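PDB 3OYR: trans-isoprenyl diphosphate synthase, which probably extends farnesyl diphosphate with isopentenyl diphosphate units to all-trans-octaprenyl diphosphate, the precursor of the side chain of isoprenoid quinones. Local coordinates for residues B[95-98]-B[99-103]; B[133-136]-B[137-141]. All coordinates share one frame; numbering follows the deposited sequence.

Contact 1 (B[95-98]-B[99-103]). With DMA (dimethylallyl diphosphate), chain D; DMA (dimethylallyl diphosphate), chain G.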
loop_
_atom_site.group_PDB
_atom_site.type_symbol
_atom_site.label_atom_id
_atom_site.label_comp_id
_atom_site.label_asym_id
_atom_site.label_seq_id
_atom_site.Cartn_x
_atom_site.Cartn_y
_atom_site.Cartn_z
ATOM N N GLU B 95 4.533 -3.827 -11.667
ATOM C CA GLU B 95 3.292 -3.280 -12.249
ATOM C C GLU B 95 2.175 -3.164 -11.235
ATOM O O GLU B 95 1.394 -2.205 -11.294
ATOM C CB GLU B 95 2.819 -4.074 -13.485
ATOM C CG GLU B 95 1.686 -3.395 -14.314
ATOM C CD GLU B 95 2.051 -2.015 -14.894
ATOM O OE1 GLU B 95 3.238 -1.654 -14.994
ATOM O OE2 GLU B 95 1.137 -1.279 -15.285
ATOM N N PHE B 96 2.058 -4.146 -10.343
ATOM C CA PHE B 96 1.104 -4.050 -9.238
ATOM C C PHE B 96 1.405 -2.875 -8.335
ATOM O O PHE B 96 0.487 -2.133 -7.969
ATOM C CB PHE B 96 1.057 -5.327 -8.388
ATOM C CG PHE B 96 0.212 -6.435 -8.992
ATOM C CD1 PHE B 96 -0.891 -6.145 -9.792
ATOM C CD2 PHE B 96 0.518 -7.759 -8.745
ATOM C CE1 PHE B 96 -1.667 -7.170 -10.357
ATOM C CE2 PHE B 96 -0.247 -8.784 -9.300
ATOM C CZ PHE B 96 -1.343 -8.492 -10.105
ATOM N N ILE B 97 2.682 -2.683 -7.997
ATOM C CA ILE B 97 3.042 -1.522 -7.173
ATOM C C ILE B 97 2.647 -0.232 -7.884
ATOM O O ILE B 97 1.982 0.622 -7.292
ATOM C CB ILE B 97 4.533 -1.506 -6.715
ATOM C CG1 ILE B 97 4.740 -2.532 -5.594
ATOM C CG2 ILE B 97 4.920 -0.103 -6.184
ATOM C CD1 ILE B 97 6.207 -3.048 -5.469
ATOM N N HIS B 98 2.990 -0.135 -9.164
ATOM C CA HIS B 98 2.609 1.011 -9.978
ATOM C C HIS B 98 1.076 1.212 -9.995
ATOM O O HIS B 98 0.586 2.319 -9.732
ATOM C CB HIS B 98 3.200 0.861 -11.383
ATOM C CG HIS B 98 2.687 1.854 -12.381
ATOM N ND1 HIS B 98 2.841 3.214 -12.226
ATOM C CD2 HIS B 98 2.076 1.680 -13.577
ATOM C CE1 HIS B 98 2.316 3.839 -13.267
ATOM N NE2 HIS B 98 1.845 2.931 -14.102
ATOM N N THR B 99 0.336 0.129 -10.231
ATOM C CA THR B 99 -1.125 0.165 -10.308
ATOM C C THR B 99 -1.740 0.651 -9.018
ATOM O O THR B 99 -2.647 1.476 -9.031
ATOM C CB THR B 99 -1.732 -1.231 -10.688
ATOM O OG1 THR B 99 -1.122 -1.704 -11.900
ATOM C CG2 THR B 99 -3.235 -1.112 -10.889
ATOM N N ALA B 100 -1.233 0.131 -7.904
ATOM C CA ALA B 100 -1.670 0.558 -6.583
ATOM C C ALA B 100 -1.421 2.046 -6.316
ATOM O O ALA B 100 -2.274 2.728 -5.716
ATOM C CB ALA B 100 -0.977 -0.268 -5.526
ATOM N N THR B 101 -0.258 2.543 -6.745
ATOM C CA THR B 101 0.074 3.954 -6.523
ATOM C C THR B 101 -0.841 4.849 -7.351
ATOM O O THR B 101 -1.186 5.932 -6.909
ATOM C CB THR B 101 1.526 4.322 -6.903
ATOM O OG1 THR B 101 1.691 4.201 -8.320
ATOM C CG2 THR B 101 2.537 3.450 -6.163
ATOM N N LEU B 102 -1.219 4.387 -8.543
ATOM C CA LEU B 102 -2.237 5.075 -9.355
ATOM C C LEU B 102 -3.580 5.223 -8.656
ATOM O O LEU B 102 -4.154 6.319 -8.638
ATOM C CB LEU B 102 -2.440 4.390 -10.707
ATOM C CG LEU B 102 -1.219 4.313 -11.619
ATOM C CD1 LEU B 102 -1.599 3.626 -12.916
ATOM C CD2 LEU B 102 -0.596 5.705 -11.895
ATOM N N LEU B 103 -4.072 4.123 -8.084
ATOM C CA LEU B 103 -5.356 4.138 -7.390
ATOM C C LEU B 103 -5.317 5.130 -6.233
ATOM O O LEU B 103 -6.217 5.941 -6.080
ATOM C CB LEU B 103 -5.733 2.738 -6.905
ATOM C CG LEU B 103 -6.144 1.736 -7.999
ATOM C CD1 LEU B 103 -6.275 0.346 -7.432
ATOM C CD2 LEU B 103 -7.428 2.141 -8.699
HETATM C C1 DMA D . 1.597 7.490 -14.601
HETATM O O1 DMA D . 2.479 6.532 -15.202
HETATM C C2 DMA D . 2.446 7.716 -13.401
HETATM C C3 DMA D . 3.339 8.708 -13.337
HETATM C C4 DMA D . 3.473 9.760 -14.405
HETATM C C5 DMA D . 4.200 8.756 -12.113
HETATM P PA DMA D . 2.529 6.114 -16.750
HETATM O O1A DMA D . 3.637 5.111 -17.004
HETATM O O2A DMA D . 2.574 7.369 -17.576
HETATM O O3A DMA D . 1.059 5.435 -16.813
HETATM P PB DMA D . 0.565 4.103 -17.602
HETATM O O1B DMA D . 0.985 2.926 -16.744
HETATM O O2B DMA D . -0.918 4.399 -17.530
HETATM O O3B DMA D . 1.166 4.088 -18.982
HETATM C C1 DMA G . 2.739 10.926 -9.519
HETATM O O1 DMA G . 2.729 11.711 -10.706
HETATM C C2 DMA G . 1.811 9.752 -9.568
HETATM C C3 DMA G . 2.149 8.547 -9.096
HETATM C C4 DMA G . 3.473 8.237 -8.470
HETATM C C5 DMA G . 1.130 7.463 -9.206
HETATM P PA DMA G . 1.448 12.526 -11.300
HETATM O O1A DMA G . 2.071 13.592 -12.150
HETATM O O2A DMA G . 0.438 12.884 -10.244
HETATM O O3A DMA G . 0.864 11.365 -12.262
HETATM P PB DMA G . -0.507 11.423 -13.116
HETATM O O1B DMA G . -0.335 10.130 -13.868
HETATM O O2B DMA G . -0.424 12.687 -13.940
HETATM O O3B DMA G . -1.654 11.477 -12.133
HETATM O O HOH W 1 -1.412 -1.349 -14.661
HETATM O O HOH W 2 3.754 4.737 -10.026
#
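His98 and Leu102 sit one turn apart on helix 87-109, and the leucine reaches back over the imidazole: Leu102 CD1 lies 4.1 Å from the centroid of the His98 ring, over its face, in a CH-pi contact. The ring stands there because His98 CG is anti to the backbone N (chi1 170°), which carries it out to the ligand side of the helix. Its two nitrogens then do separate work. His98 NE2 donates to O1B of the dimethylallyl diphosphate of chain D at 2.8 Å, with the diphosphate oxygen at the ring edge, near its plane, while His98 ND1 shares a water with Thr101 OG1. This is the all-alpha fold of the trans-isoprenyl diphosphate synthases, and the same helix runs on to the aspartate-rich DDxxD motif, where Asp105 and Asp109 bind calcium. With an alanine at this histidine position, diphosphate oxygen O1B would probably lose this donor and Leu102 CD1 the ring it packs on. Thr101 OG1 also bonds to His98 O at 2.6 Å, so that carbonyl takes both this hydroxyl and Leu102 N. From the same helical turn, Leu102 CD2 touches C5 of the second dimethylallyl diphosphate, in chain G, at 3.6 Å. Thr99 repeats the double grip on Glu95 O: its OG1 comes in at 2.6 Å from above the carbonyl plane, and its N approaches from the opposite face at 2.8 Å. A water donates to Thr99 OG1 and, with its oxygen 2.6 Å from Glu95 OE2, to that carboxylate as well.

Contact 2 (B[133-136]-B[137-141]); sequences GDFL and FARAF
Arg139 lies alongside Phe135, one turn earlier on helix 126-147, a helix of the all-alpha isoprenyl synthase fold that packs against helix 87-109 on one flank and the second subunit on another. The arginine is best followed outward. Its CB sits 3.5 Å from Phe135 O, the carbonyl that accepts the Arg139 N-H in the regular helical bond. The next atom, CG, lies anti to the arginine's own carbonyl carbon (chi1 -82°), and this turns it over the Phe135 ring: Arg139 CG is 3.9 Å from the ring centroid, offset toward the rim on the CE2 and CZ side, a CH-pi contact. Bends at chi2 and chi3 follow. Arg139 CD passes the rim at 4.0 Å from Phe135 CZ, and NE comes to 3.6 Å from that same CZ. Beyond it the guanidinium plane stands 57° from the ring plane, so the charged group does not stack on the phenyl. Its polar end is taken up instead by Arg45, whose O accepts a hydrogen bond from Arg139 NE, and more weakly by Gln47 O at NH1. Phe135, its CG anti to the backbone N (chi1 174°), runs beside the arginine in the same direction. Toward the second subunit, Phe135 packs on Glu165 of that subunit and Asp134 OD2 is hydrogen-bonded to ND1 of its His104. The turn itself is plain alpha-helix: Phe137 N donates to Gly133 O, and Ala138 N to Asp134 O. On the flank facing helix 87-109, Ala140 N donates to Leu136 O at 2.8 Å, and Ala140 CB rests 3.4 Å from that same oxygen.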
loop_
_atom_site.group_PDB
_atom_site.type_symbol
_atom_site.label_atom_id
_atom_site.label_comp_id
_atom_site.label_asym_id
_atom_site.label_seq_id
_atom_site.Cartn_x
_atom_site.Cartn_y
_atom_site.Cartn_z
ATOM N N GLY B 133 -5.989 -1.015 -3.866
ATOM C CA GLY B 133 -4.569 -0.659 -3.906
ATOM C C GLY B 133 -3.779 -1.408 -2.860
ATOM O O GLY B 133 -2.756 -2.017 -3.197
ATOM N N ASP B 134 -4.259 -1.409 -1.606
ATOM C CA ASP B 134 -3.620 -2.210 -0.531
ATOM C C ASP B 134 -3.502 -3.701 -0.864
ATOM O O ASP B 134 -2.462 -4.305 -0.591
ATOM C CB ASP B 134 -4.319 -2.026 0.827
ATOM C CG ASP B 134 -4.262 -0.595 1.326
ATOM O OD1 ASP B 134 -3.455 0.199 0.781
ATOM O OD2 ASP B 134 -5.031 -0.260 2.269
ATOM N N PHE B 135 -4.545 -4.271 -1.477
ATOM C CA PHE B 135 -4.530 -5.660 -2.000
ATOM C C PHE B 135 -3.399 -5.899 -3.020
ATOM O O PHE B 135 -2.628 -6.876 -2.911
ATOM C CB PHE B 135 -5.898 -6.025 -2.627
ATOM C CG PHE B 135 -5.926 -7.398 -3.315
ATOM C CD1 PHE B 135 -6.174 -8.553 -2.588
ATOM C CD2 PHE B 135 -5.701 -7.513 -4.695
ATOM C CE1 PHE B 135 -6.195 -9.807 -3.218
ATOM C CE2 PHE B 135 -5.728 -8.754 -5.333
ATOM C CZ PHE B 135 -5.980 -9.900 -4.595
ATOM N N LEU B 136 -3.305 -5.005 -4.002
ATOM C CA LEU B 136 -2.302 -5.110 -5.069
ATOM C C LEU B 136 -0.892 -4.972 -4.534
ATOM O O LEU B 136 0.030 -5.704 -4.956
ATOM C CB LEU B 136 -2.586 -4.106 -6.196
ATOM C CG LEU B 136 -3.909 -4.347 -6.962
ATOM C CD1 LEU B 136 -4.237 -3.219 -7.935
ATOM C CD2 LEU B 136 -3.913 -5.670 -7.701
ATOM N N PHE B 137 -0.744 -4.076 -3.567
ATOM C CA PHE B 137 0.539 -3.881 -2.914
ATOM C C PHE B 137 0.951 -5.174 -2.228
ATOM O O PHE B 137 2.087 -5.641 -2.403
ATOM C CB PHE B 137 0.475 -2.718 -1.922
ATOM C CG PHE B 137 1.813 -2.329 -1.368
ATOM C CD1 PHE B 137 2.150 -2.621 -0.052
ATOM C CD2 PHE B 137 2.743 -1.690 -2.168
ATOM C CE1 PHE B 137 3.379 -2.267 0.463
ATOM C CE2 PHE B 137 3.969 -1.336 -1.666
ATOM C CZ PHE B 137 4.289 -1.612 -0.340
ATOM N N ALA B 138 0.025 -5.792 -1.496
ATOM C CA ALA B 138 0.328 -7.056 -0.840
ATOM C C ALA B 138 0.591 -8.195 -1.835
ATOM O O ALA B 138 1.526 -9.004 -1.633
ATOM C CB ALA B 138 -0.772 -7.415 0.157
ATOM N N ARG B 139 -0.200 -8.260 -2.901
ATOM C CA ARG B 139 0.028 -9.216 -3.986
ATOM C C ARG B 139 1.411 -9.077 -4.605
ATOM O O ARG B 139 2.077 -10.085 -4.854
ATOM C CB ARG B 139 -1.032 -9.080 -5.092
ATOM C CG ARG B 139 -2.349 -9.793 -4.810
ATOM C CD ARG B 139 -2.179 -11.288 -4.467
ATOM N NE ARG B 139 -3.152 -12.084 -5.205
ATOM C CZ ARG B 139 -3.290 -13.404 -5.112
ATOM N NH1 ARG B 139 -4.210 -14.019 -5.843
ATOM N NH2 ARG B 139 -2.522 -14.106 -4.298
ATOM N N ALA B 140 1.839 -7.832 -4.846
ATOM C CA ALA B 140 3.188 -7.576 -5.311
ATOM C C ALA B 140 4.259 -8.231 -4.405
ATOM O O ALA B 140 5.180 -8.900 -4.898
ATOM C CB ALA B 140 3.409 -6.075 -5.471
ATOM N N PHE B 141 4.125 -8.089 -3.084
ATOM C CA PHE B 141 5.111 -8.702 -2.153
ATOM C C PHE B 141 5.060 -10.199 -2.025
ATOM O O PHE B 141 6.115 -10.863 -1.911
ATOM C CB PHE B 141 5.073 -8.024 -0.784
ATOM C CG PHE B 141 5.798 -6.723 -0.776
ATOM C CD1 PHE B 141 5.202 -5.585 -1.302
ATOM C CD2 PHE B 141 7.097 -6.643 -0.294
ATOM C CE1 PHE B 141 5.878 -4.379 -1.334
ATOM C CE2 PHE B 141 7.788 -5.426 -0.307
ATOM C CZ PHE B 141 7.169 -4.293 -0.833
#

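Both contacts are largely buried stretches of alpha-helix, two to three turns long, but they lie on neighbouring helices with different surroundings. Contact 1, its centre about 10 Å from the centre of the chain, turns His98 to the diphosphate of one ligand, while Thr101 and Leu102 lie at the prenyl end of the other; waters join its side chains. Contact 2, its centre about 18 Å from that of the chain, lies against the second subunit, and its side-chain contact is aliphatic carbon on an aromatic face. Their centres are 9 Å apart and the two helices pack directly: Ala100 CB meets Gly133 O at 3.4 Å, Thr99 CG2 meets Leu136 CD1, and Ile97 CG1 meets Ala140 CB.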